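PDB 5DZS: shikimate dehydrogenase (NADP(+)) from Peptoclostridium difficile, which probably catalyses the reversible NADPH-linked reduction of 3-dehydroshikimate to shikimate, a step of the chorismate pathway leading to the aromatic amino acids. Local coordinates for residues R81-T87 against G97-Y102; D101-D106 against A132-Y136. All coordinates share one frame; numbering follows the deposited sequence.

Interaction 1 of 2, residues R81-T87 against G97-Y102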
ATOM      1  N   ARG B  81     -10.969  -9.671  -6.132  0.50 23.91           N
ATOM      2  CA  ARG B  81     -11.566  -9.467  -7.460  0.50 26.29           C
ATOM      3  C   ARG B  81     -11.035 -10.447  -8.481  0.50 27.48           C
ATOM      4  O   ARG B  81     -11.839 -11.128  -9.183  0.50 28.88           O
ATOM      5  CB  ARG B  81     -11.283  -8.051  -7.951  0.50 26.17           C
ATOM      6  CG  ARG B  81     -11.810  -7.757  -9.349  0.50 28.27           C
ATOM      7  CD  ARG B  81     -11.749  -6.272  -9.645  0.50 29.55           C
ATOM      8  NE  ARG B  81     -12.504  -5.939 -10.842  0.50 31.39           N
ATOM      9  CZ  ARG B  81     -12.025  -5.288 -11.897  0.50 31.67           C
ATOM     10  NH1 ARG B  81     -10.785  -4.796 -11.894  0.50 30.23           N
ATOM     11  NH2 ARG B  81     -12.831  -5.060 -12.926  0.50 33.41           N
ATOM     12  N   ILE B  82      -9.694 -10.486  -8.573  1.00 30.01           N
ATOM     13  CA  ILE B  82      -8.944 -11.347  -9.526  1.00 31.94           C
ATOM     14  C   ILE B  82      -9.195 -12.812  -9.181  1.00 32.87           C
ATOM     15  O   ILE B  82      -9.309 -13.623 -10.082  1.00 38.59           O
ATOM     16  CB  ILE B  82      -7.414 -10.921  -9.448  1.00 31.14           C
ATOM     17  CG1 ILE B  82      -7.173  -9.767 -10.431  1.00 33.75           C
ATOM     18  CG2 ILE B  82      -6.423 -12.025  -9.769  1.00 29.22           C
ATOM     19  CD1 ILE B  82      -6.641  -8.488  -9.862  1.00 36.77           C
ATOM     20  N   GLY B  83      -9.295 -13.138  -7.875  1.00 32.30           N
ATOM     21  CA  GLY B  83      -9.480 -14.496  -7.357  1.00 29.97           C
ATOM     22  C   GLY B  83      -8.171 -15.293  -7.114  1.00 29.54           C
ATOM     23  O   GLY B  83      -8.153 -16.528  -7.165  1.00 27.95           O
ATOM     24  N   ALA B  84      -7.093 -14.590  -6.773  1.00 25.48           N
ATOM     25  CA  ALA B  84      -5.778 -15.227  -6.570  1.00 23.59           C
ATOM     26  C   ALA B  84      -4.873 -14.269  -5.827  1.00 20.67           C
ATOM     27  O   ALA B  84      -5.069 -13.041  -5.920  1.00 22.64           O
ATOM     28  CB  ALA B  84      -5.148 -15.560  -7.897  1.00 24.51           C
ATOM     29  N   VAL B  85      -3.872 -14.837  -5.149  1.00 19.49           N
ATOM     30  CA  VAL B  85      -2.885 -14.100  -4.390  1.00 18.38           C
ATOM     31  C   VAL B  85      -1.482 -14.481  -4.817  1.00 18.44           C
ATOM     32  O   VAL B  85      -1.187 -15.670  -4.936  1.00 18.91           O
ATOM     33  CB  VAL B  85      -3.080 -14.377  -2.887  1.00 18.92           C
ATOM     34  CG1 VAL B  85      -1.851 -14.022  -2.041  1.00 19.26           C
ATOM     35  CG2 VAL B  85      -4.305 -13.622  -2.410  1.00 19.71           C
ATOM     36  N   ASN B  86      -0.603 -13.498  -5.059  1.00 16.62           N
ATOM     37  CA  ASN B  86       0.810 -13.787  -5.332  1.00 16.74           C
ATOM     38  C   ASN B  86       1.777 -13.133  -4.364  1.00 16.77           C
ATOM     39  O   ASN B  86       2.982 -13.318  -4.521  1.00 16.68           O
ATOM     40  CB  ASN B  86       1.180 -13.433  -6.761  1.00 19.17           C
ATOM     41  CG  ASN B  86       1.297 -11.956  -6.990  1.00 22.05           C
ATOM     42  OD1 ASN B  86       0.955 -11.126  -6.148  1.00 20.80           O
ATOM     43  ND2 ASN B  86       1.810 -11.611  -8.158  1.00 29.01           N
ATOM     44  N   THR B  87       1.267 -12.413  -3.365  1.00 15.65           N
ATOM     45  CA  THR B  87       2.115 -11.684  -2.408  1.00 15.75           C
ATOM     46  C   THR B  87       1.447 -11.779  -1.046  1.00 16.60           C
ATOM     47  O   THR B  87       0.273 -11.423  -0.919  1.00 16.84           O
ATOM     48  CB  THR B  87       2.294 -10.218  -2.846  1.00 17.89           C
ATOM     49  OG1 THR B  87       2.917 -10.169  -4.146  1.00 19.08           O
ATOM     50  CG2 THR B  87       3.137  -9.425  -1.859  1.00 19.09           C
ATOM     51  N   GLY B  97      -3.037 -11.007   2.100  1.00 16.92           N
ATOM     52  CA  GLY B  97      -2.817 -11.385   0.710  1.00 16.82           C
ATOM     53  C   GLY B  97      -3.085 -10.267  -0.281  1.00 16.58           C
ATOM     54  O   GLY B  97      -4.119  -9.576  -0.182  1.00 18.10           O
ATOM     55  N   TYR B  98      -2.197 -10.145  -1.270  1.00 16.38           N
ATOM     56  CA  TYR B  98      -2.272  -9.143  -2.320  1.00 16.22           C
ATOM     57  C   TYR B  98      -2.006  -9.792  -3.661  1.00 16.29           C
ATOM     58  O   TYR B  98      -1.508 -10.926  -3.728  1.00 16.63           O
ATOM     59  CB  TYR B  98      -1.206  -8.043  -2.106  1.00 16.48           C
ATOM     60  CG  TYR B  98      -1.233  -7.384  -0.759  1.00 15.76           C
ATOM     61  CD1 TYR B  98      -0.634  -7.974   0.353  1.00 16.06           C
ATOM     62  CD2 TYR B  98      -1.850  -6.169  -0.574  1.00 17.13           C
ATOM     63  CE1 TYR B  98      -0.684  -7.383   1.584  1.00 16.06           C
ATOM     64  CE2 TYR B  98      -1.847  -5.546   0.666  1.00 17.18           C
ATOM     65  CZ  TYR B  98      -1.241  -6.173   1.746  1.00 16.85           C
ATOM     66  OH  TYR B  98      -1.257  -5.563   2.999  1.00 21.00           O
ATOM     67  N   ASN B  99      -2.318  -9.083  -4.731  1.00 17.67           N
ATOM     68  CA  ASN B  99      -2.026  -9.585  -6.062  1.00 19.84           C
ATOM     69  C   ASN B  99      -1.437  -8.498  -6.903  1.00 22.34           C
ATOM     70  O   ASN B  99      -2.123  -7.517  -7.246  1.00 27.26           O
ATOM     71  CB  ASN B  99      -3.265 -10.160  -6.708  1.00 22.42           C
ATOM     72  CG  ASN B  99      -2.941 -10.850  -8.017  1.00 27.24           C
ATOM     73  OD1 ASN B  99      -2.246 -10.269  -8.867  1.00 30.64           O
ATOM     74  ND2 ASN B  99      -3.424 -12.059  -8.189  1.00 29.53           N
ATOM     75  N   THR B 100      -0.175  -8.648  -7.261  1.00 22.65           N
ATOM     76  CA  THR B 100       0.438  -7.677  -8.117  1.00 26.57           C
ATOM     77  C   THR B 100       0.330  -8.058  -9.618  1.00 29.30           C
ATOM     78  O   THR B 100       0.931  -7.345 -10.452  1.00 32.05           O
ATOM     79  CB  THR B 100       1.876  -7.612  -7.811  1.00 26.59           C
ATOM     80  OG1 THR B 100       2.431  -8.897  -8.179  1.00 27.32           O
ATOM     81  CG2 THR B 100       2.133  -7.264  -6.316  1.00 26.35           C
ATOM     82  N   ASP B 101      -0.403  -9.126  -9.991  1.00 30.56           N
ATOM     83  CA  ASP B 101      -0.490  -9.529 -11.431  1.00 34.18           C
ATOM     84  C   ASP B 101      -1.123  -8.483 -12.364  1.00 34.14           C
ATOM     85  O   ASP B 101      -0.633  -8.280 -13.499  1.00 34.08           O
ATOM     86  CB  ASP B 101      -1.207 -10.893 -11.627  1.00 33.77           C
ATOM     87  CG  ASP B 101      -0.291 -12.092 -11.399  1.00 41.12           C
ATOM     88  OD1 ASP B 101       0.940 -11.923 -11.405  1.00 36.52           O
ATOM     89  OD2 ASP B 101      -0.812 -13.227 -11.243  1.00 37.33           O
ATOM     90  N   TYR B 102      -2.226  -7.863 -11.954  1.00 34.11           N
ATOM     91  CA  TYR B 102      -2.858  -6.815 -12.768  1.00 35.30           C
ATOM     92  C   TYR B 102      -1.871  -5.648 -12.921  1.00 36.98           C
ATOM     93  O   TYR B 102      -1.672  -5.144 -14.022  1.00 33.10           O
ATOM     94  CB  TYR B 102      -4.178  -6.363 -12.114  1.00 36.55           C
ATOM     95  CG  TYR B 102      -5.032  -5.348 -12.840  1.00 37.04           C
ATOM     96  CD1 TYR B 102      -4.693  -3.988 -12.847  1.00 37.87           C
ATOM     97  CD2 TYR B 102      -6.226  -5.720 -13.423  1.00 37.06           C
ATOM     98  CE1 TYR B 102      -5.493  -3.055 -13.468  1.00 38.99           C
ATOM     99  CE2 TYR B 102      -7.042  -4.783 -14.038  1.00 37.59           C
ATOM    100  CZ  TYR B 102      -6.661  -3.450 -14.055  1.00 37.38           C
ATOM    101  OH  TYR B 102      -7.473  -2.525 -14.666  1.00 40.16           O
TER
HETATM  102  O   HOH W   1       2.666 -13.888 -10.097  1.00 34.65           O
HETATM  103  O   HOH W   2       4.312  -9.834  -6.653  1.00 31.28           O

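Interaction 2 of 2, residues D101-D106 against A132-Y136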
ATOM      1  N   ASP B 101      -0.403  -9.126  -9.991  1.00 30.56           N
ATOM      2  CA  ASP B 101      -0.490  -9.529 -11.431  1.00 34.18           C
ATOM      3  C   ASP B 101      -1.123  -8.483 -12.364  1.00 34.14           C
ATOM      4  O   ASP B 101      -0.633  -8.280 -13.499  1.00 34.08           O
ATOM      5  CB  ASP B 101      -1.207 -10.893 -11.627  1.00 33.77           C
ATOM      6  CG  ASP B 101      -0.291 -12.092 -11.399  1.00 41.12           C
ATOM      7  OD1 ASP B 101       0.940 -11.923 -11.405  1.00 36.52           O
ATOM      8  OD2 ASP B 101      -0.812 -13.227 -11.243  1.00 37.33           O
ATOM      9  N   TYR B 102      -2.226  -7.863 -11.954  1.00 34.11           N
ATOM     10  CA  TYR B 102      -2.858  -6.815 -12.768  1.00 35.30           C
ATOM     11  C   TYR B 102      -1.871  -5.648 -12.921  1.00 36.98           C
ATOM     12  O   TYR B 102      -1.672  -5.144 -14.022  1.00 33.10           O
ATOM     13  CB  TYR B 102      -4.178  -6.363 -12.114  1.00 36.55           C
ATOM     14  CG  TYR B 102      -5.032  -5.348 -12.840  1.00 37.04           C
ATOM     15  CD1 TYR B 102      -4.693  -3.988 -12.847  1.00 37.87           C
ATOM     16  CD2 TYR B 102      -6.226  -5.720 -13.423  1.00 37.06           C
ATOM     17  CE1 TYR B 102      -5.493  -3.055 -13.468  1.00 38.99           C
ATOM     18  CE2 TYR B 102      -7.042  -4.783 -14.038  1.00 37.59           C
ATOM     19  CZ  TYR B 102      -6.661  -3.450 -14.055  1.00 37.38           C
ATOM     20  OH  TYR B 102      -7.473  -2.525 -14.666  1.00 40.16           O
ATOM     21  N   PHE B 103      -1.256  -5.231 -11.816  1.00 33.95           N
ATOM     22  CA  PHE B 103      -0.278  -4.131 -11.840  1.00 36.07           C
ATOM     23  C   PHE B 103       0.902  -4.379 -12.782  1.00 35.54           C
ATOM     24  O   PHE B 103       1.251  -3.500 -13.597  1.00 32.14           O
ATOM     25  CB  PHE B 103       0.246  -3.822 -10.432  1.00 35.04           C
ATOM     26  CG  PHE B 103       1.476  -2.978 -10.444  1.00 34.80           C
ATOM     27  CD1 PHE B 103       1.384  -1.591 -10.460  1.00 37.44           C
ATOM     28  CD2 PHE B 103       2.723  -3.561 -10.527  1.00 36.35           C
ATOM     29  CE1 PHE B 103       2.530  -0.809 -10.519  1.00 37.36           C
ATOM     30  CE2 PHE B 103       3.865  -2.786 -10.592  1.00 34.56           C
ATOM     31  CZ  PHE B 103       3.765  -1.407 -10.590  1.00 41.70           C
ATOM     32  N   GLY B 104       1.488  -5.579 -12.705  1.00 33.73           N
ATOM     33  CA  GLY B 104       2.632  -5.935 -13.535  1.00 34.02           C
ATOM     34  C   GLY B 104       2.273  -5.969 -15.010  1.00 33.25           C
ATOM     35  O   GLY B 104       3.096  -5.573 -15.852  1.00 34.20           O
ATOM     36  N   LEU B 105       1.074  -6.465 -15.336  1.00 36.54           N
ATOM     37  CA  LEU B 105       0.618  -6.503 -16.727  1.00 34.96           C
ATOM     38  C   LEU B 105       0.477  -5.068 -17.256  1.00 34.35           C
ATOM     39  O   LEU B 105       0.967  -4.746 -18.342  1.00 34.98           O
ATOM     40  CB  LEU B 105      -0.723  -7.232 -16.859  1.00 36.21           C
ATOM     41  CG  LEU B 105      -0.726  -8.749 -16.639  1.00 37.90           C
ATOM     42  CD1 LEU B 105      -2.118  -9.243 -16.264  1.00 40.84           C
ATOM     43  CD2 LEU B 105      -0.201  -9.463 -17.875  1.00 38.32           C
ATOM     44  N   ASP B 106      -0.169  -4.214 -16.460  1.00 35.83           N
ATOM     45  CA  ASP B 106      -0.374  -2.823 -16.852  1.00 36.17           C
ATOM     46  C   ASP B 106       0.976  -2.188 -17.171  1.00 36.38           C
ATOM     47  O   ASP B 106       1.150  -1.532 -18.189  1.00 34.32           O
ATOM     48  CB  ASP B 106      -1.068  -2.043 -15.748  1.00 39.41           C
ATOM     49  CG  ASP B 106      -1.239  -0.584 -16.091  1.00 41.70           C
ATOM     50  OD1 ASP B 106      -1.968  -0.281 -17.047  1.00 46.87           O
ATOM     51  OD2 ASP B 106      -0.657   0.263 -15.394  1.00 45.98           O
ATOM     52  N   ALA B 132      -5.999 -12.404 -13.922  1.00 36.25           N
ATOM     53  CA  ALA B 132      -5.509 -11.028 -13.850  1.00 37.49           C
ATOM     54  C   ALA B 132      -5.494 -10.407 -15.228  1.00 35.61           C
ATOM     55  O   ALA B 132      -5.843  -9.240 -15.388  1.00 36.63           O
ATOM     56  CB  ALA B 132      -4.120 -10.979 -13.255  1.00 36.01           C
ATOM     57  N   ALA B 133      -5.038 -11.184 -16.207  1.00 35.46           N
ATOM     58  CA  ALA B 133      -4.989 -10.740 -17.591  1.00 32.89           C
ATOM     59  C   ALA B 133      -6.391 -10.467 -18.112  1.00 35.45           C
ATOM     60  O   ALA B 133      -6.620  -9.455 -18.791  1.00 36.23           O
ATOM     61  CB  ALA B 133      -4.274 -11.768 -18.459  1.00 33.29           C
ATOM     62  N   LEU B 134      -7.330 -11.360 -17.801  1.00 35.42           N
ATOM     63  CA  LEU B 134      -8.719 -11.160 -18.171  1.00 38.86           C
ATOM     64  C   LEU B 134      -9.216  -9.842 -17.561  1.00 39.66           C
ATOM     65  O   LEU B 134      -9.812  -9.027 -18.246  1.00 41.19           O
ATOM     66  CB  LEU B 134      -9.575 -12.345 -17.694  1.00 41.98           C
ATOM     67  CG  LEU B 134     -11.100 -12.266 -17.860  1.00 46.50           C
ATOM     68  CD1 LEU B 134     -11.703 -13.670 -17.909  1.00 47.62           C
ATOM     69  CD2 LEU B 134     -11.764 -11.415 -16.774  1.00 48.64           C
ATOM     70  N   THR B 135      -8.943  -9.655 -16.273  1.00 39.97           N
ATOM     71  CA  THR B 135      -9.367  -8.455 -15.546  1.00 41.30           C
ATOM     72  C   THR B 135      -8.767  -7.196 -16.191  1.00 41.05           C
ATOM     73  O   THR B 135      -9.477  -6.208 -16.438  1.00 41.71           O
ATOM     74  CB  THR B 135      -8.973  -8.556 -14.053  1.00 41.09           C
ATOM     75  OG1 THR B 135      -9.495  -9.772 -13.493  1.00 45.98           O
ATOM     76  CG2 THR B 135      -9.509  -7.377 -13.252  1.00 44.99           C
ATOM     77  N   TYR B 136      -7.468  -7.243 -16.475  1.00 38.05           N
ATOM     78  CA  TYR B 136      -6.784  -6.118 -17.106  1.00 39.07           C
ATOM     79  C   TYR B 136      -7.343  -5.806 -18.490  1.00 39.64           C
ATOM     80  O   TYR B 136      -7.665  -4.648 -18.785  1.00 41.35           O
ATOM     81  CB  TYR B 136      -5.276  -6.383 -17.196  1.00 37.80           C
ATOM     82  CG  TYR B 136      -4.559  -5.357 -18.027  1.00 38.37           C
ATOM     83  CD1 TYR B 136      -4.269  -4.107 -17.515  1.00 40.19           C
ATOM     84  CD2 TYR B 136      -4.196  -5.632 -19.335  1.00 39.00           C
ATOM     85  CE1 TYR B 136      -3.622  -3.158 -18.283  1.00 39.87           C
ATOM     86  CE2 TYR B 136      -3.556  -4.690 -20.119  1.00 41.27           C
ATOM     87  CZ  TYR B 136      -3.267  -3.457 -19.591  1.00 41.58           C
ATOM     88  OH  TYR B 136      -2.626  -2.519 -20.388  1.00 46.14           O
TER

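Interaction 1 of 2, residues R81-T87 against G97-Y102
Asn86 and Thr100 meet through a pair of bonds that use both ends of the Asn86 amide. From CB, chi1 of 74° sets CG between the backbone N and the carbonyl carbon, and the Asn86 side chain crosses that of Thr100 at about a right angle, Asn86 CG lying 3.5 Å from Thr100 OG1. At one end of the amide, Asn86 OD1 accepts from Thr100 N at 2.9 Å. A second donor, the Thr87 hydroxyl, reaches the same oxygen from the opposite face of the amide plane. At the other end, Asn86 ND2 donates to Thr100 OG1 at 2.8 Å, with the acceptor in the amide plane; a water also joins this nitrogen to Asp101 OD1. With both ends bonded, rotation of the amide is fixed.

At the open end of the hairpin of strands 87-91 and 94-98, Thr87 and Tyr98 form an antiparallel hydrogen-bonded pair. Tyr98 N donates to Thr87 O at 2.8 Å, while Tyr98 O accepts from both Asn86 N and Thr87 N, the signature of a classic beta bulge. Next along the chain, Asn99 has CG anti to the backbone N (chi1 -172°), and ND2 reaches Ala84 O at 3.0 Å in a nearly straight bond (171°) that descends from above the carbonyl plane. Its OD1 faces Asp101 N in an apparent Asx turn, though that approach is suspiciously short. Asn86 and Asp101 are predicted to bind shikimate; Asp101 OD1 bonds Gln239, and OD2 forms a salt bridge with Lys65, the predicted proton acceptor. At the Schellman-capped end of helix 77-82, Ile82 lays CD1 against Tyr102 CB at 4.0 Å.

Interaction 2 of 2, residues D101-D106 against A132-Y136
Tyr102 lays one face of its ring over the base of the Tyr136 side chain: Tyr136 CB stands 4.3 Å from the centroid of the Tyr102 ring and 27° off its normal, a CH-pi contact. The Tyr136 ring continues from there with its edge toward the same ring, the planes 78° apart and the centroids separated by 5.7 Å, which makes the pair T-shaped. Thr135 adds CG2 beside Tyr102 CE2 at 3.7 Å. The Tyr102 hydroxyl is bonded beyond this cluster, to Asp139.

Tyr136 CG lies anti to the backbone N, which carries its ring across to helix 101-111, where Asp106 N lies over one face. The Asp106 side chain crosses the tyrosine at about a right angle, with OD1 at 3.5 Å from Tyr136 CE1; its other oxygen pairs with Lys110. Leu105 lays CD1 against Ala132 and Ala133, 4.0 Å from the CB of each, and closer still to Ala133 CA at 3.5 Å, a tight fit. Ala132 CB also meets Asp101 CB.

No hydrogen bond spans the two segments, and their axes approach to 8.8 Å at a crossing angle of -60°. Helix 128-139 follows strand 120-124 of the parallel nucleotide-binding sheet and rests Ala133 on Ile123, while helix 101-111 brings Leu105 and Asp101 against Met235 of helix 233-248.

How the interactions relate
Both contacts are largely buried and share Asp101 and Tyr102 at the start of helix 101-111, but their chemistry differs. Interaction 1 is polar, with six hydrogen bonds crossing between its segments beside the predicted shikimate site, two of them making a beta bulge. Interaction 2 has no hydrogen bond across it and rests on rings, leucine and alanines between two helices. The centres lie 9 Å apart, and the contacts touch directly: Ile82 CG1 comes within 4.0 Å of Ala132 CA. In the conformer given, Arg81, the exposed residue of interaction 1, and Tyr102 both bind Asp139. Helix 101-111 thus leads from the substrate-binding sheet to the helices of the nucleotide-binding domain.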